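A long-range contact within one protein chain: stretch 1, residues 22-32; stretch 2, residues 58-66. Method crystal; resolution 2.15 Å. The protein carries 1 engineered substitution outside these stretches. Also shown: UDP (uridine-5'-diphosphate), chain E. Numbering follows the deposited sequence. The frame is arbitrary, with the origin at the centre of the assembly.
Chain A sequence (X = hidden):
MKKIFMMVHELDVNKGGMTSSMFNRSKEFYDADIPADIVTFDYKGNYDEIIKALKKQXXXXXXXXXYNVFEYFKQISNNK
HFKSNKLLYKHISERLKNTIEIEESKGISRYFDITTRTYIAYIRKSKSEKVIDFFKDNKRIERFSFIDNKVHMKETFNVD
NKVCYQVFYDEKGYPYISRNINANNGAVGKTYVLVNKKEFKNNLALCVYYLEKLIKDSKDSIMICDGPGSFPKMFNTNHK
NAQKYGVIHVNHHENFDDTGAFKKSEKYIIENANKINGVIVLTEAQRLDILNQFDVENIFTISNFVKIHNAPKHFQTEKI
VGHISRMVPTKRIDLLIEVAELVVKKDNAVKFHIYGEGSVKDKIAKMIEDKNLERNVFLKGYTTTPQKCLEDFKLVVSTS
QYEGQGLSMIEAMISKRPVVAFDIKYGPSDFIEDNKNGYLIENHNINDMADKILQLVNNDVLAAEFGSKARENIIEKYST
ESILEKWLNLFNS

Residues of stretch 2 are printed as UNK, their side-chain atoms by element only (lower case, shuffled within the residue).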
# COMPACT_ATOMS: atom_id res chain seq x y z
N MET A 22 0.94 3.39 8.89
CA MET A 22 0.33 4.71 8.87
C MET A 22 -0.96 4.72 9.69
O MET A 22 -1.18 5.65 10.45
CB MET A 22 0.04 5.16 7.42
CG MET A 22 1.28 5.36 6.59
SD MET A 22 0.87 5.87 4.90
CE MET A 22 0.38 7.58 5.21
N PHE A 23 -1.79 3.67 9.53
CA PHE A 23 -3.06 3.51 10.27
C PHE A 23 -2.84 3.42 11.79
O PHE A 23 -3.60 4.00 12.57
CB PHE A 23 -3.81 2.25 9.78
CG PHE A 23 -4.37 2.26 8.38
CD1 PHE A 23 -4.87 3.44 7.82
CD2 PHE A 23 -4.44 1.09 7.63
CE1 PHE A 23 -5.40 3.44 6.52
CE2 PHE A 23 -4.98 1.10 6.33
CZ PHE A 23 -5.46 2.28 5.79
N ASN A 24 -1.81 2.64 12.20
CA ASN A 24 -1.50 2.48 13.61
C ASN A 24 -0.87 3.75 14.15
O ASN A 24 -1.19 4.14 15.27
CB ASN A 24 -0.60 1.25 13.86
CG ASN A 24 -0.56 0.90 15.33
OD1 ASN A 24 -1.59 0.86 15.99
ND2 ASN A 24 0.62 0.63 15.87
N ARG A 25 -0.02 4.43 13.35
CA ARG A 25 0.59 5.71 13.75
C ARG A 25 -0.49 6.76 13.95
O ARG A 25 -0.39 7.56 14.87
CB ARG A 25 1.59 6.20 12.68
CG ARG A 25 2.57 7.25 13.24
CD ARG A 25 3.39 7.98 12.20
NE ARG A 25 4.13 7.05 11.34
CZ ARG A 25 4.23 7.18 10.03
NH1 ARG A 25 3.64 8.19 9.41
NH2 ARG A 25 4.92 6.29 9.32
N SER A 26 -1.51 6.77 13.08
CA SER A 26 -2.62 7.73 13.19
C SER A 26 -3.35 7.50 14.50
O SER A 26 -3.60 8.46 15.24
CB SER A 26 -3.57 7.60 12.02
OG SER A 26 -4.63 8.51 12.24
N LYS A 27 -3.65 6.23 14.81
CA LYS A 27 -4.32 5.87 16.07
C LYS A 27 -3.51 6.38 17.28
O LYS A 27 -4.08 6.97 18.19
CB LYS A 27 -4.55 4.35 16.17
CG LYS A 27 -5.22 3.96 17.49
CD LYS A 27 -4.96 2.55 17.90
CE LYS A 27 -4.03 2.47 19.08
NZ LYS A 27 -3.03 1.37 18.91
N GLU A 28 -2.18 6.19 17.26
CA GLU A 28 -1.31 6.62 18.37
C GLU A 28 -1.25 8.13 18.53
O GLU A 28 -1.33 8.61 19.66
CB GLU A 28 0.08 5.97 18.28
CG GLU A 28 0.05 4.46 18.51
CD GLU A 28 -0.51 3.95 19.83
OE1 GLU A 28 -0.65 4.75 20.79
OE2 GLU A 28 -0.80 2.74 19.91
N PHE A 29 -1.14 8.90 17.40
CA PHE A 29 -1.13 10.36 17.50
C PHE A 29 -2.48 10.93 18.01
O PHE A 29 -2.48 11.82 18.86
CB PHE A 29 -0.66 11.02 16.19
CG PHE A 29 0.82 10.85 15.86
CD1 PHE A 29 1.79 10.99 16.85
CD2 PHE A 29 1.24 10.67 14.54
CE1 PHE A 29 3.15 10.88 16.54
CE2 PHE A 29 2.60 10.63 14.22
CZ PHE A 29 3.54 10.68 15.23
N TYR A 30 -3.61 10.36 17.55
CA TYR A 30 -4.94 10.76 18.01
C TYR A 30 -5.10 10.50 19.51
O TYR A 30 -5.66 11.34 20.21
CB TYR A 30 -6.03 10.04 17.20
CG TYR A 30 -6.56 10.85 16.04
CD1 TYR A 30 -7.41 11.93 16.24
CD2 TYR A 30 -6.21 10.53 14.73
CE1 TYR A 30 -7.90 12.68 15.17
CE2 TYR A 30 -6.70 11.27 13.65
CZ TYR A 30 -7.55 12.34 13.87
OH TYR A 30 -8.00 13.09 12.82
N ASP A 31 -4.57 9.37 20.01
CA ASP A 31 -4.62 9.05 21.47
C ASP A 31 -3.77 10.03 22.29
O ASP A 31 -4.06 10.26 23.45
CB ASP A 31 -4.16 7.60 21.72
CG ASP A 31 -5.20 6.57 21.29
OD1 ASP A 31 -6.33 6.97 20.91
OD2 ASP A 31 -4.90 5.37 21.39
N ALA A 32 -2.72 10.61 21.68
CA ALA A 32 -1.84 11.58 22.32
C ALA A 32 -2.35 13.02 22.04
O ALA A 32 -1.66 13.99 22.33
CB ALA A 32 -0.41 11.39 21.82
N UNK A 58 -11.57 -2.57 10.94
CA UNK A 58 -10.76 -2.13 12.07
C UNK A 58 -9.30 -1.86 11.73
O UNK A 58 -8.48 -1.69 12.64
N UNK A 59 -8.95 -1.80 10.41
CA UNK A 59 -7.59 -1.49 9.94
C UNK A 59 -7.34 -0.00 10.14
O UNK A 59 -6.35 0.40 10.76
c UNK A 59 -5.91 -5.15 7.27
c UNK A 59 -6.19 -3.67 7.22
c UNK A 59 -7.40 -1.84 8.45
c UNK A 59 -7.33 -3.33 8.17
n UNK A 59 -4.78 -5.54 6.39
N UNK A 60 -8.25 0.81 9.63
CA UNK A 60 -8.18 2.25 9.73
C UNK A 60 -9.02 2.71 10.91
O UNK A 60 -10.20 2.35 10.99
c UNK A 60 -8.72 2.86 8.42
s UNK A 60 -9.02 4.83 6.67
c UNK A 60 -8.62 4.36 8.35
c UNK A 60 -8.67 6.55 6.71
N UNK A 61 -8.42 3.51 11.82
CA UNK A 61 -9.11 4.07 12.99
C UNK A 61 -10.25 4.97 12.49
O UNK A 61 -10.08 5.67 11.49
c UNK A 61 -8.12 4.89 13.84
o UNK A 61 -9.35 6.34 15.26
c UNK A 61 -8.64 5.32 15.20
o UNK A 61 -8.26 4.69 16.21
N UNK A 62 -11.38 4.97 13.20
CA UNK A 62 -12.57 5.76 12.88
C UNK A 62 -12.26 7.26 12.78
O UNK A 62 -12.90 7.96 12.00
c UNK A 62 -12.98 4.74 17.63
n UNK A 62 -14.11 5.23 18.15
n UNK A 62 -13.00 4.09 16.48
c UNK A 62 -13.99 4.07 14.21
n UNK A 62 -11.84 4.92 18.28
c UNK A 62 -13.66 5.53 13.93
c UNK A 62 -14.21 3.84 15.69
N UNK A 63 -11.28 7.75 13.59
CA UNK A 63 -10.89 9.17 13.66
C UNK A 63 -10.01 9.59 12.46
O UNK A 63 -9.95 10.77 12.12
c UNK A 63 -10.22 9.20 17.49
n UNK A 63 -9.35 8.01 17.49
c UNK A 63 -8.48 7.71 18.45
n UNK A 63 -8.35 8.49 19.51
c UNK A 63 -11.04 9.32 16.23
c UNK A 63 -10.15 9.45 14.98
n UNK A 63 -7.73 6.62 18.36
N UNK A 64 -9.32 8.63 11.82
CA UNK A 64 -8.46 8.95 10.68
C UNK A 64 -9.28 9.41 9.47
O UNK A 64 -10.16 8.70 8.98
o UNK A 64 -6.94 7.27 11.49
c UNK A 64 -7.54 7.81 10.31
c UNK A 64 -6.47 8.22 9.29
N UNK A 65 -8.96 10.61 8.98
CA UNK A 65 -9.53 11.15 7.76
C UNK A 65 -8.57 10.84 6.64
O UNK A 65 -7.35 10.77 6.85
c UNK A 65 -9.67 12.68 7.85
c UNK A 65 -10.69 14.72 8.93
c UNK A 65 -10.65 13.19 8.90
n UNK A 65 -9.92 15.34 11.23
c UNK A 65 -11.08 15.28 10.29
N UNK A 66 -9.11 10.69 5.43
CA UNK A 66 -8.31 10.65 4.23
C UNK A 66 -8.63 11.88 3.42
O UNK A 66 -9.78 12.07 3.01
c UNK A 66 -9.44 9.17 0.31
c UNK A 66 -7.41 9.33 2.26
s UNK A 66 -7.86 8.31 0.82
c UNK A 66 -8.44 9.37 3.40
N1 UDP E . -1.10 -8.21 5.97
C2 UDP E . -2.40 -8.54 6.27
N3 UDP E . -2.92 -9.61 5.57
C4 UDP E . -2.28 -10.35 4.60
C5 UDP E . -0.94 -9.92 4.29
C6 UDP E . -0.40 -8.89 4.97
O2 UDP E . -3.07 -7.94 7.11
O4 UDP E . -2.87 -11.32 4.09
C1' UDP E . -0.44 -7.20 6.84
C2' UDP E . 0.31 -7.79 8.03
O2' UDP E . -0.57 -8.01 9.12
C3' UDP E . 1.32 -6.69 8.32
C4' UDP E . 1.62 -6.12 6.94
O4' UDP E . 0.52 -6.49 6.08
O3' UDP E . 0.92 -5.68 9.25
C5' UDP E . 2.92 -6.57 6.33
O5' UDP E . 3.97 -5.87 7.03
PA UDP E . 5.55 -6.10 6.83
O1A UDP E . 6.28 -4.98 7.48
O2A UDP E . 5.93 -7.45 7.46
O3A UDP E . 5.84 -6.13 5.30
PB UDP E . 5.48 -5.14 4.09
O1B UDP E . 5.54 -3.71 4.57
O2B UDP E . 4.08 -5.43 3.56
O3B UDP E . 6.51 -5.31 2.99
O HOH W 1 -5.84 5.00 11.25

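Position 58 has no side-chain atoms. Its phi of 78° and psi of 12° follow a helix that ends here in a Schellman motif, a backbone shape that favours the residue found, Gly-58; it does not touch stretch 1.

Position 59 carries four carbons in a row ending in nitrogen, and both its backbone and the first carbon of this chain lie against Phe-23; this is lysine. The backbone O of Lys-59 lies 3.3 Å from Phe-23 CB, while the side chain leads away from the helix to the nucleotide, where Lys-59 NZ donates a hydrogen bond to UDP O2 at 3.0 Å.

At position 60 an unbranched chain of two carbons, a sulfur and a last carbon lies against the Phe-23 ring. This thioether is Met-60, extended with all three chi angles t. Its CB sits over one face of the Phe-23 ring, 4.1 Å from the centroid, and Met-60 CG packs 3.8 Å from Phe-23 CE1.

Two carbons, the second bearing two oxygens, make position 61 a short carboxylate that touches Lys-27; it is Asp-61. One of its oxygens, OD2, approaches Lys-27 CG at 3.4 Å, a contact with the aliphatic part of that side chain. A type I turn begins here.

Position 62 shows three carbons, a nitrogen, and a carbon carrying two more nitrogens: a guanidinium, hence Arg-62. It is exposed, poorly ordered and free of contact with stretch 1.

The same atom pattern recurs at position 63, but here it packs on Tyr-30 and reaches Asp-31, so that Arg-63 is held firmly. Its CB lies 3.8 Å from the Tyr-30 ring centroid, nearly on the ring normal, and Tyr-30 CB in turn lies over a face of the guanidinium. Asp-61 orients this group from within the loop, with Arg-63 NE to Asp-61 OD1 at 2.8 Å and Arg-63 NH2 to Asp-61 OD2 at 2.9 Å.

Position 64 has one carbon carrying an oxygen and a methyl, with the oxygen against Ser-26: the branched hydroxyl of Thr-64. Thr-64 OG1 and Ser-26 OG are hydrogen-bonded at 2.7 Å.

At position 65, four carbons in a row end in a nitrogen that reaches the Tyr-30 hydroxyl; this is Lys-65, whose NZ makes a weak 3.4 Å hydrogen bond to Tyr-30 OH. Position 66, with two carbons, sulfur and carbon, is out of reach of the helix and is Met-66.

The contact thus lays an irregular loop along one helix and buries 546 Å². Phe-23 and Tyr-30 supply ring faces for Met-60 and Arg-63, and Asp-31 OD1 accepts from both Arg-63 NH1 and NH2 at 2.9 Å each in a salt bridge. Between these aromatic contacts, a water joins Phe-23 O (2.8 Å), Asp-61 N (3.0 Å) and Thr-64 OG1 (2.5 Å), linking the turn to the helix backbone.

Stretch 2 58-66: GKMDRRTKM
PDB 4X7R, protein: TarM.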